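Local coordinates for protein cyclic pyranopterin monophosphate synthase 2 (Mycobacterium tuberculosis, PDB 4FDF) that probably converts (8S)-3',8-cyclo-7,8-dihydroguanosine 5'-triphosphate to cyclic pyranopterin monophosphate, a step of molybdenum cofactor biosynthesis, at residues L45-L54 against L135-D143. Sequence-based numbering, arbitrary orientation.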
loop_
_atom_site.group_PDB
_atom_site.type_symbol
_atom_site.label_atom_id
_atom_site.label_comp_id
_atom_site.label_asym_id
_atom_site.label_seq_id
_atom_site.Cartn_x
_atom_site.Cartn_y
_atom_site.Cartn_z
ATOM N N LEU B 45 -17.931 -19.111 6.765
ATOM C CA LEU B 45 -16.877 -20.107 6.673
ATOM C C LEU B 45 -17.430 -21.473 7.102
ATOM O O LEU B 45 -17.858 -21.634 8.240
ATOM C CB LEU B 45 -15.696 -19.713 7.548
ATOM C CG LEU B 45 -14.478 -20.633 7.465
ATOM C CD1 LEU B 45 -13.697 -20.375 6.208
ATOM C CD2 LEU B 45 -13.584 -20.470 8.684
ATOM N N ARG B 46 -17.433 -22.438 6.184
ATOM C CA ARG B 46 -17.917 -23.790 6.499
ATOM C C ARG B 46 -16.772 -24.658 7.025
ATOM O O ARG B 46 -15.896 -25.068 6.270
ATOM C CB ARG B 46 -18.564 -24.446 5.274
ATOM C CG ARG B 46 -19.470 -23.539 4.447
ATOM C CD ARG B 46 -20.928 -23.719 4.788
ATOM N NE ARG B 46 -21.787 -23.068 3.804
ATOM C CZ ARG B 46 -23.057 -22.733 4.020
ATOM N NH1 ARG B 46 -23.630 -22.985 5.197
ATOM N NH2 ARG B 46 -23.755 -22.140 3.062
ATOM N N THR B 47 -16.772 -24.930 8.321
ATOM C CA THR B 47 -15.649 -25.659 8.921
ATOM C C THR B 47 -16.080 -26.908 9.740
ATOM O O THR B 47 -17.113 -27.499 9.457
ATOM C CB THR B 47 -14.689 -24.695 9.676
ATOM O OG1 THR B 47 -13.502 -25.396 10.055
ATOM C CG2 THR B 47 -15.356 -24.068 10.900
ATOM N N SER B 48 -15.289 -27.304 10.735
ATOM C CA SER B 48 -15.551 -28.537 11.489
ATOM C C SER B 48 -15.901 -28.241 12.942
ATOM O O SER B 48 -15.586 -27.161 13.458
ATOM C CB SER B 48 -14.332 -29.453 11.433
ATOM O OG SER B 48 -13.252 -28.860 12.133
ATOM N N ALA B 49 -16.543 -29.208 13.598
ATOM C CA ALA B 49 -16.914 -29.089 15.009
ATOM C C ALA B 49 -15.664 -28.935 15.855
ATOM O O ALA B 49 -15.653 -28.186 16.836
ATOM C CB ALA B 49 -17.717 -30.307 15.467
ATOM N N GLN B 50 -14.611 -29.646 15.457
ATOM C CA GLN B 50 -13.311 -29.499 16.073
ATOM C C GLN B 50 -12.798 -28.056 16.019
ATOM O O GLN B 50 -12.286 -27.544 17.022
ATOM C CB GLN B 50 -12.298 -30.417 15.409
ATOM C CG GLN B 50 -11.100 -30.689 16.303
ATOM C CD GLN B 50 -9.958 -31.336 15.572
ATOM O OE1 GLN B 50 -10.080 -31.755 14.414
ATOM N NE2 GLN B 50 -8.830 -31.421 16.243
ATOM N N VAL B 51 -12.930 -27.416 14.856
ATOM C CA VAL B 51 -12.475 -26.034 14.691
ATOM C C VAL B 51 -13.282 -25.094 15.584
ATOM O O VAL B 51 -12.709 -24.252 16.271
ATOM C CB VAL B 51 -12.466 -25.578 13.204
ATOM C CG1 VAL B 51 -12.359 -24.059 13.090
ATOM C CG2 VAL B 51 -11.306 -26.220 12.470
ATOM N N VAL B 52 -14.601 -25.267 15.595
ATOM C CA VAL B 52 -15.482 -24.521 16.491
ATOM C C VAL B 52 -15.043 -24.747 17.939
ATOM O O VAL B 52 -14.980 -23.805 18.735
ATOM C CB VAL B 52 -16.979 -24.918 16.293
ATOM C CG1 VAL B 52 -17.876 -24.274 17.358
ATOM C CG2 VAL B 52 -17.455 -24.528 14.906
ATOM N N ALA B 53 -14.716 -25.996 18.264
ATOM C CA ALA B 53 -14.250 -26.347 19.601
ATOM C C ALA B 53 -12.984 -25.571 19.961
ATOM O O ALA B 53 -12.958 -24.861 20.965
ATOM C CB ALA B 53 -14.026 -27.858 19.727
ATOM N N LEU B 54 -11.956 -25.678 19.123
ATOM C CA LEU B 54 -10.689 -24.994 19.379
ATOM C C LEU B 54 -10.826 -23.474 19.475
ATOM O O LEU B 54 -10.026 -22.814 20.149
ATOM C CB LEU B 54 -9.631 -25.393 18.348
ATOM C CG LEU B 54 -9.248 -26.880 18.278
ATOM C CD1 LEU B 54 -8.289 -27.125 17.119
ATOM C CD2 LEU B 54 -8.652 -27.403 19.595
ATOM N N LEU B 135 -9.796 -15.931 8.697
ATOM C CA LEU B 135 -10.265 -17.068 9.472
ATOM C C LEU B 135 -9.654 -18.349 8.925
ATOM O O LEU B 135 -9.083 -19.139 9.679
ATOM C CB LEU B 135 -11.788 -17.180 9.462
ATOM C CG LEU B 135 -12.552 -16.192 10.334
ATOM C CD1 LEU B 135 -14.023 -16.544 10.255
ATOM C CD2 LEU B 135 -12.055 -16.180 11.798
ATOM N N TYR B 136 -9.767 -18.545 7.612
ATOM C CA TYR B 136 -9.216 -19.727 6.978
ATOM C C TYR B 136 -7.711 -19.871 7.243
ATOM O O TYR B 136 -7.226 -20.974 7.489
ATOM C CB TYR B 136 -9.510 -19.741 5.476
ATOM C CG TYR B 136 -8.970 -20.985 4.806
ATOM C CD1 TYR B 136 -7.781 -20.949 4.084
ATOM C CD2 TYR B 136 -9.628 -22.202 4.930
ATOM C CE1 TYR B 136 -7.269 -22.096 3.479
ATOM C CE2 TYR B 136 -9.125 -23.360 4.332
ATOM C CZ TYR B 136 -7.941 -23.297 3.605
ATOM O OH TYR B 136 -7.429 -24.435 3.023
ATOM N N ASP B 137 -6.971 -18.765 7.194
ATOM C CA ASP B 137 -5.554 -18.827 7.509
ATOM C C ASP B 137 -5.313 -19.347 8.937
ATOM O O ASP B 137 -4.336 -20.036 9.189
ATOM C CB ASP B 137 -4.880 -17.465 7.332
ATOM C CG ASP B 137 -3.368 -17.543 7.508
ATOM O OD1 ASP B 137 -2.719 -18.290 6.746
ATOM O OD2 ASP B 137 -2.832 -16.896 8.434
ATOM N N MET B 138 -6.209 -19.006 9.858
ATOM C CA MET B 138 -6.052 -19.384 11.248
ATOM C C MET B 138 -6.425 -20.846 11.496
ATOM O O MET B 138 -5.966 -21.446 12.470
ATOM C CB MET B 138 -6.892 -18.472 12.159
ATOM C CG MET B 138 -6.610 -16.979 12.030
ATOM S SD MET B 138 -5.077 -16.402 12.788
ATOM C CE MET B 138 -3.908 -16.938 11.577
ATOM N N ILE B 139 -7.262 -21.411 10.627
ATOM C CA ILE B 139 -7.819 -22.741 10.878
ATOM C C ILE B 139 -7.366 -23.817 9.888
ATOM O O ILE B 139 -7.635 -24.997 10.106
ATOM C CB ILE B 139 -9.390 -22.721 11.012
ATOM C CG1 ILE B 139 -10.081 -22.533 9.655
ATOM C CG2 ILE B 139 -9.852 -21.659 12.006
ATOM C CD1 ILE B 139 -10.600 -23.819 9.061
ATOM N N LYS B 140 -6.681 -23.419 8.817
ATOM C CA LYS B 140 -6.373 -24.355 7.722
ATOM C C LYS B 140 -5.505 -25.560 8.123
ATOM O O LYS B 140 -5.479 -26.561 7.413
ATOM C CB LYS B 140 -5.777 -23.632 6.504
ATOM C CG LYS B 140 -4.416 -22.958 6.728
ATOM C CD LYS B 140 -3.935 -22.323 5.442
ATOM C CE LYS B 140 -2.453 -22.037 5.483
ATOM N NZ LYS B 140 -2.115 -20.964 6.429
ATOM N N ALA B 141 -4.809 -25.459 9.249
ATOM C CA ALA B 141 -3.967 -26.551 9.743
ATOM C C ALA B 141 -4.782 -27.652 10.445
ATOM O O ALA B 141 -4.362 -28.810 10.480
ATOM C CB ALA B 141 -2.869 -26.015 10.663
ATOM N N VAL B 142 -5.936 -27.275 11.000
ATOM C CA VAL B 142 -6.879 -28.217 11.608
ATOM C C VAL B 142 -7.912 -28.707 10.589
ATOM O O VAL B 142 -8.279 -29.882 10.588
ATOM C CB VAL B 142 -7.612 -27.591 12.828
ATOM C CG1 VAL B 142 -8.519 -28.609 13.508
ATOM C CG2 VAL B 142 -6.620 -27.015 13.825
ATOM N N ASP B 143 -8.377 -27.806 9.726
ATOM C CA ASP B 143 -9.360 -28.139 8.690
ATOM C C ASP B 143 -9.033 -27.437 7.359
ATOM O O ASP B 143 -9.594 -26.383 7.061
ATOM C CB ASP B 143 -10.775 -27.780 9.183
ATOM C CG ASP B 143 -11.873 -28.132 8.180
ATOM O OD1 ASP B 143 -11.707 -29.088 7.400
ATOM O OD2 ASP B 143 -12.916 -27.447 8.183
#
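V51 sits against three residues of 135-143 at once, and its two methyls divide the work. CG1 meets I139 CG2 at 3.6 Å, the two side chains crossing at about a right angle, while CG2 lies 3.7 Å from D143 CB and also touches V142 CG1. This is the tight part of the contact, where a helix beginning just after a strand packs on the last turns of helix 121-139 and the residues that follow it. One polar bond borders it: T47 OG1 donates to D143 OD2 (2.8 Å), which accepts through its anti lone pair. The torsion of T47 (chi1 -170°) carries OG1 away from the backbone N and out to the carboxylate. The same hydroxyl has I139 CD1 at 3.4 Å, so its bond is made beside an apolar neighbour. S48 starts helix 49-57 as its N-cap, with OG accepting from V51 N at 3.1 Å. Deeper in, L45 lays CD2 against L135 CB (3.8 Å) and, more distantly, I139 CG1. The example illustrates an apolar core bordered by a single polar bond.

On the solvent side V142 takes two lighter contacts: L54 CD1 lies 3.7 Å from its CG2, and the amide end of exposed Q50 rests on its CG1. Within the ferredoxin-like fold, the contact joins the end of strand 35-46 and the start of helix 49-57 to the C-terminal end of helix 121-139. L135 continues the buried layer onto helix 65-83 and strand 105-116, L45 reaches I148 of strand 147-156, and Y136 packs on L125 of a second subunit.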